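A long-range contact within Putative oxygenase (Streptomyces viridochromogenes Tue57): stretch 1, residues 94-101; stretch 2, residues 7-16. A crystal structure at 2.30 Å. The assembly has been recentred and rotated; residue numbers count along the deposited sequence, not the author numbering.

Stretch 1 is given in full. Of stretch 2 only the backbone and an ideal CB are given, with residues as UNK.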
ATOM      1  N   GLN A  94      -1.915  14.712  -6.572  1.00 38.48           N
ATOM      2  CA  GLN A  94      -2.785  14.997  -7.713  1.00 36.69           C
ATOM      3  C   GLN A  94      -3.477  13.729  -8.235  1.00 37.08           C
ATOM      4  O   GLN A  94      -4.656  13.754  -8.575  1.00 35.76           O
ATOM      5  CB  GLN A  94      -1.987  15.692  -8.826  1.00 43.51           C
ATOM      6  CG  GLN A  94      -1.635  17.158  -8.495  1.00 38.94           C
ATOM      7  CD  GLN A  94      -0.545  17.744  -9.380  1.00 46.23           C
ATOM      8  OE1 GLN A  94       0.005  17.068 -10.260  1.00 44.21           O
ATOM      9  NE2 GLN A  94      -0.216  19.008  -9.139  1.00 38.82           N
ATOM     10  N   LEU A  95      -2.763  12.612  -8.278  1.00 36.23           N
ATOM     11  CA  LEU A  95      -3.416  11.346  -8.587  1.00 36.42           C
ATOM     12  C   LEU A  95      -4.533  11.018  -7.592  1.00 41.50           C
ATOM     13  O   LEU A  95      -5.639  10.635  -7.988  1.00 38.91           O
ATOM     14  CB  LEU A  95      -2.413  10.196  -8.591  1.00 40.40           C
ATOM     15  CG  LEU A  95      -3.043   8.862  -8.986  1.00 42.53           C
ATOM     16  CD1 LEU A  95      -3.274   8.844 -10.496  1.00 44.97           C
ATOM     17  CD2 LEU A  95      -2.180   7.688  -8.566  1.00 41.36           C
ATOM     18  N   ALA A  96      -4.231  11.161  -6.302  1.00 36.83           N
ATOM     19  CA  ALA A  96      -5.184  10.835  -5.258  1.00 35.50           C
ATOM     20  C   ALA A  96      -6.380  11.772  -5.310  1.00 36.45           C
ATOM     21  O   ALA A  96      -7.514  11.328  -5.195  1.00 41.83           O
ATOM     22  CB  ALA A  96      -4.521  10.888  -3.892  1.00 39.28           C
ATOM     23  N   ALA A  97      -6.132  13.067  -5.484  1.00 36.86           N
ATOM     24  CA  ALA A  97      -7.219  14.032  -5.641  1.00 35.38           C
ATOM     25  C   ALA A  97      -8.122  13.698  -6.842  1.00 44.34           C
ATOM     26  O   ALA A  97      -9.349  13.783  -6.746  1.00 45.43           O
ATOM     27  CB  ALA A  97      -6.657  15.426  -5.779  1.00 36.31           C
ATOM     28  N   ALA A  98      -7.526  13.317  -7.970  1.00 37.81           N
ATOM     29  CA  ALA A  98      -8.313  12.890  -9.122  1.00 41.21           C
ATOM     30  C   ALA A  98      -9.201  11.682  -8.779  1.00 42.13           C
ATOM     31  O   ALA A  98     -10.413  11.707  -8.980  1.00 46.01           O
ATOM     32  CB  ALA A  98      -7.404  12.562 -10.293  1.00 32.16           C
ATOM     33  N   PHE A  99      -8.598  10.629  -8.251  1.00 44.65           N
ATOM     34  CA  PHE A  99      -9.345   9.410  -7.956  1.00 42.64           C
ATOM     35  C   PHE A  99     -10.473   9.657  -6.977  1.00 39.39           C
ATOM     36  O   PHE A  99     -11.569   9.152  -7.144  1.00 43.01           O
ATOM     37  CB  PHE A  99      -8.408   8.330  -7.428  1.00 39.84           C
ATOM     38  CG  PHE A  99      -7.813   7.498  -8.511  1.00 42.17           C
ATOM     39  CD1 PHE A  99      -6.876   8.044  -9.376  1.00 43.40           C
ATOM     40  CD2 PHE A  99      -8.236   6.188  -8.713  1.00 40.79           C
ATOM     41  CE1 PHE A  99      -6.341   7.289 -10.405  1.00 42.66           C
ATOM     42  CE2 PHE A  99      -7.703   5.426  -9.731  1.00 41.07           C
ATOM     43  CZ  PHE A  99      -6.751   5.974 -10.578  1.00 44.53           C
ATOM     44  N   VAL A 100     -10.210  10.481  -5.983  1.00 41.73           N
ATOM     45  CA  VAL A 100     -11.179  10.734  -4.924  1.00 46.00           C
ATOM     46  C   VAL A 100     -12.049  11.954  -5.271  1.00 45.58           C
ATOM     47  O   VAL A 100     -13.013  12.272  -4.565  1.00 46.81           O
ATOM     48  CB  VAL A 100     -10.432  10.882  -3.560  1.00 38.31           C
ATOM     49  CG1 VAL A 100     -10.420  12.311  -3.040  1.00 41.26           C
ATOM     50  CG2 VAL A 100     -10.983   9.913  -2.563  1.00 39.74           C
ATOM     51  N   ASP A 101     -11.711  12.602  -6.389  1.00 43.68           N
ATOM     52  CA  ASP A 101     -12.457  13.740  -6.928  1.00 44.63           C
ATOM     53  C   ASP A 101     -12.578  14.976  -6.008  1.00 46.22           C
ATOM     54  O   ASP A 101     -13.647  15.573  -5.902  1.00 43.83           O
ATOM     55  CB  ASP A 101     -13.859  13.295  -7.334  1.00 43.78           C
ATOM     56  CG  ASP A 101     -14.489  14.245  -8.336  1.00 48.75           C
ATOM     57  OD1 ASP A 101     -13.742  15.058  -8.915  1.00 51.84           O
ATOM     58  OD2 ASP A 101     -15.715  14.189  -8.543  1.00 56.85           O
ATOM     59  N   UNK A   7      -5.774   3.444 -19.028  1.00 43.43           N
ATOM     60  CA  UNK A   7      -7.098   4.036 -19.101  1.00 45.25           C
ATOM     61  C   UNK A   7      -7.437   4.645 -17.745  1.00 45.27           C
ATOM     62  O   UNK A   7      -8.162   4.059 -16.953  1.00 46.29           O
ATOM     63  CB  UNK A   7      -8.144   2.999 -19.516  1.00 45.25           C
ATOM     64  N   UNK A   8      -6.887   5.824 -17.492  1.00 44.54           N
ATOM     65  CA  UNK A   8      -7.087   6.548 -16.247  1.00 43.95           C
ATOM     66  C   UNK A   8      -8.556   6.678 -15.870  1.00 43.08           C
ATOM     67  O   UNK A   8      -8.930   6.413 -14.734  1.00 45.69           O
ATOM     68  CB  UNK A   8      -6.458   7.939 -16.350  1.00 43.95           C
ATOM     69  N   UNK A   9      -9.391   7.075 -16.818  1.00 38.99           N
ATOM     70  CA  UNK A   9     -10.797   7.288 -16.519  1.00 40.60           C
ATOM     71  C   UNK A   9     -11.484   5.996 -16.041  1.00 44.45           C
ATOM     72  O   UNK A   9     -12.210   6.011 -15.045  1.00 43.32           O
ATOM     73  CB  UNK A   9     -11.511   7.837 -17.756  1.00 40.60           C
ATOM     74  N   UNK A  10     -11.254   4.891 -16.752  1.00 41.20           N
ATOM     75  CA  UNK A  10     -11.773   3.589 -16.342  1.00 44.32           C
ATOM     76  C   UNK A  10     -11.205   3.139 -14.997  1.00 44.93           C
ATOM     77  O   UNK A  10     -11.882   2.450 -14.228  1.00 48.67           O
ATOM     78  CB  UNK A  10     -11.459   2.542 -17.412  1.00 44.32           C
ATOM     79  N   UNK A  11      -9.962   3.519 -14.724  1.00 39.01           N
ATOM     80  CA  UNK A  11      -9.323   3.175 -13.475  1.00 36.75           C
ATOM     81  C   UNK A  11      -9.983   3.935 -12.320  1.00 44.65           C
ATOM     82  O   UNK A  11     -10.209   3.374 -11.237  1.00 42.36           O
ATOM     83  CB  UNK A  11      -7.825   3.478 -13.540  1.00 36.75           C
ATOM     84  N   UNK A  12     -10.326   5.198 -12.559  1.00 43.84           N
ATOM     85  CA  UNK A  12     -11.034   5.978 -11.549  1.00 41.69           C
ATOM     86  C   UNK A  12     -12.426   5.391 -11.350  1.00 42.80           C
ATOM     87  O   UNK A  12     -12.931   5.325 -10.232  1.00 42.99           O
ATOM     88  CB  UNK A  12     -11.118   7.452 -11.951  1.00 41.69           C
ATOM     89  N   UNK A  13     -13.034   4.936 -12.436  1.00 45.62           N
ATOM     90  CA  UNK A  13     -14.348   4.327 -12.355  1.00 45.61           C
ATOM     91  C   UNK A  13     -14.292   3.034 -11.555  1.00 43.91           C
ATOM     92  O   UNK A  13     -15.173   2.769 -10.744  1.00 44.32           O
ATOM     93  CB  UNK A  13     -14.904   4.064 -13.756  1.00 45.61           C
ATOM     94  N   UNK A  14     -13.245   2.242 -11.761  1.00 43.03           N
ATOM     95  CA  UNK A  14     -13.094   1.005 -11.003  1.00 43.69           C
ATOM     96  C   UNK A  14     -12.817   1.297  -9.527  1.00 45.69           C
ATOM     97  O   UNK A  14     -13.253   0.547  -8.646  1.00 48.62           O
ATOM     98  CB  UNK A  14     -11.968   0.154 -11.594  1.00 43.69           C
ATOM     99  N   UNK A  15     -12.085   2.373  -9.258  1.00 45.97           N
ATOM    100  CA  UNK A  15     -11.854   2.798  -7.879  1.00 46.16           C
ATOM    101  C   UNK A  15     -13.188   3.094  -7.222  1.00 45.12           C
ATOM    102  O   UNK A  15     -13.449   2.677  -6.109  1.00 45.25           O
ATOM    103  CB  UNK A  15     -10.939   4.023  -7.822  1.00 46.16           C
ATOM    104  N   UNK A  16     -14.035   3.815  -7.939  1.00 47.53           N
ATOM    105  CA  UNK A  16     -15.295   4.268  -7.391  1.00 51.13           C
ATOM    106  C   UNK A  16     -16.227   3.081  -7.158  1.00 46.45           C
ATOM    107  O   UNK A  16     -16.994   3.044  -6.203  1.00 45.80           O
ATOM    108  CB  UNK A  16     -15.947   5.292  -8.322  1.00 51.13           C
TER

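The two helices cross at -63° with axes 9.7 Å apart at closest approach, and Phe99 is the feature of stretch 1 against which the four contacting positions of stretch 2 must be judged.

Position 7 has phi/psi of -150/79 and directly precedes a helix, with no atom of stretch 1 near its ideal CB. An N-cap acceptor would suit: Asp, Asn, Ser or Thr. It is Asp7, whose OD1 accepts from the backbone N of position 10, 3.2 Å away at an N-H...acceptor angle of 169°, a capping bond.

At position 8 CA-to-CB points sideways and the ideal CB touches nothing, so a short side chain would make no contact. A long one could reach the Phe99 ring and Leu95, which offer carbon but no charge; Lys, Arg, Met or Gln are plausible. Arg8 is found. Its CD lies 3.6 Å from Phe99 CE1, and Leu95 CD1 sits over one face of the guanidinium, 3.5 Å from NH1. The contact is packing, without a hydrogen bond.

Position 9 points away and position 10 is out of reach; stretch 1 constrains neither, and any helix-compatible residue would serve. Both are alanine, Ala9 and Ala10.

At position 11 the ideal CB is already 4.0 Å from Phe99 CZ. A small residue such as Ala, Ser or Gly fits this spacing. Ala11 places its CB 4.0 Å from Phe99 CZ, and its O lies 3.6 Å from Phe99 CE2.

Position 12 is in register with Phe99 (CA atoms 5.2 Å apart), and its ideal CB is 4.5 Å from Phe99 CD2 and 5.2 Å from Ala98 O. An open ring face invites an aliphatic chain: Ile, Leu, Val or Met. Ile12, chi1 m and chi2 t, lays CG1 3.6 Å from the centroid of the Phe99 ring, 5° off its normal, a CH-pi contact. Ile12 CD1 continues to Ala98 CB at 4.3 Å.

At positions 13, 14 and 16 CA-to-CB points away (13) or sideways (14, 16) and no atom of stretch 1 lies within 5.5 Å of the ideal CB, so polar or charged residues are among those that would suit. They are Glu13, Arg14 and Arg16; Arg16 NH2 forms a salt bridge with Glu13 OE2 at 2.7 Å.

Position 15 points toward stretch 1, its ideal CB 3.6 Å from Phe99 CD2. Phe99 and Val100 offer an apolar surface suited to Phe, Leu or Met. Phe15, chi1 t, presents its ring face to the edge of Phe99 in an offset edge-to-face pair, with centroids 5.8 Å apart and planes at 72°. Val100 CG2 meets its ring edge 4.2 Å from CE2. With Arg8, Ala11 and Ile12, Phe15 completes the hole that receives Phe99.

Stretch 2, residues 7-16: DRAAAIERFR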
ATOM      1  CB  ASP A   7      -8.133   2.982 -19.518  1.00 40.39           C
ATOM      2  CG  ASP A   7      -9.505   3.578 -19.824  1.00 43.15           C
ATOM      3  OD1 ASP A   7      -9.732   4.767 -19.525  1.00 40.19           O
ATOM      4  OD2 ASP A   7     -10.378   2.838 -20.338  1.00 42.17           O
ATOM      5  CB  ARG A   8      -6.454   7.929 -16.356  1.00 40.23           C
ATOM      6  CG  ARG A   8      -6.656   8.819 -15.163  1.00 47.51           C
ATOM      7  CD  ARG A   8      -6.051   8.243 -13.892  1.00 46.89           C
ATOM      8  NE  ARG A   8      -4.690   7.717 -14.031  1.00 46.07           N
ATOM      9  CZ  ARG A   8      -3.585   8.456 -13.992  1.00 45.08           C
ATOM     10  NH1 ARG A   8      -3.678   9.768 -13.860  1.00 39.06           N
ATOM     11  NH2 ARG A   8      -2.386   7.880 -14.097  1.00 42.13           N
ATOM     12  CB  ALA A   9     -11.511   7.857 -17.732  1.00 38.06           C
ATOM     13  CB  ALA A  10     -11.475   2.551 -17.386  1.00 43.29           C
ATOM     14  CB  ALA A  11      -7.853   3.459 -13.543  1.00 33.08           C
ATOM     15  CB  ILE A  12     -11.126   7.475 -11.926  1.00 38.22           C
ATOM     16  CG1 ILE A  12      -9.763   8.139 -11.760  1.00 40.75           C
ATOM     17  CG2 ILE A  12     -12.139   8.202 -11.043  1.00 39.72           C
ATOM     18  CD1 ILE A  12      -9.697   9.555 -12.323  1.00 41.00           C
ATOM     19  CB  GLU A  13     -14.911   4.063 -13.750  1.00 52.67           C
ATOM     20  CG  GLU A  13     -16.368   3.626 -13.732  1.00 60.97           C
ATOM     21  CD  GLU A  13     -17.290   4.704 -13.178  1.00 66.92           C
ATOM     22  OE1 GLU A  13     -17.169   5.872 -13.612  1.00 73.75           O
ATOM     23  OE2 GLU A  13     -18.134   4.388 -12.312  1.00 63.03           O
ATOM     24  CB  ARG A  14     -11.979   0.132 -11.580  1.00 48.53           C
ATOM     25  CG  ARG A  14     -12.320  -0.532 -12.905  1.00 52.54           C
ATOM     26  CD  ARG A  14     -11.368  -1.680 -13.248  1.00 53.33           C
ATOM     27  NE  ARG A  14      -9.982  -1.305 -12.995  1.00 55.55           N
ATOM     28  CZ  ARG A  14      -9.205  -0.669 -13.865  1.00 55.06           C
ATOM     29  NH1 ARG A  14      -9.686  -0.347 -15.067  1.00 50.94           N
ATOM     30  NH2 ARG A  14      -7.948  -0.365 -13.531  1.00 46.68           N
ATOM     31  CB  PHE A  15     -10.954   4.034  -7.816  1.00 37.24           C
ATOM     32  CG  PHE A  15     -10.857   4.640  -6.447  1.00 40.12           C
ATOM     33  CD1 PHE A  15     -10.166   3.988  -5.427  1.00 41.29           C
ATOM     34  CD2 PHE A  15     -11.437   5.872  -6.173  1.00 44.01           C
ATOM     35  CE1 PHE A  15     -10.070   4.554  -4.150  1.00 40.43           C
ATOM     36  CE2 PHE A  15     -11.338   6.452  -4.887  1.00 40.19           C
ATOM     37  CZ  PHE A  15     -10.661   5.792  -3.884  1.00 35.64           C
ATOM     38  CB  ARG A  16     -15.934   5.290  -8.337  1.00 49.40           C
ATOM     39  CG  ARG A  16     -16.975   6.153  -7.676  1.00 54.35           C
ATOM     40  CD  ARG A  16     -17.767   6.949  -8.707  1.00 55.17           C
ATOM     41  NE  ARG A  16     -18.450   6.095  -9.673  1.00 62.72           N
ATOM     42  CZ  ARG A  16     -19.415   5.227  -9.375  1.00 65.48           C
ATOM     43  NH1 ARG A  16     -19.821   5.064  -8.119  1.00 72.00           N
ATOM     44  NH2 ARG A  16     -19.974   4.504 -10.339  1.00 65.72           N
TER
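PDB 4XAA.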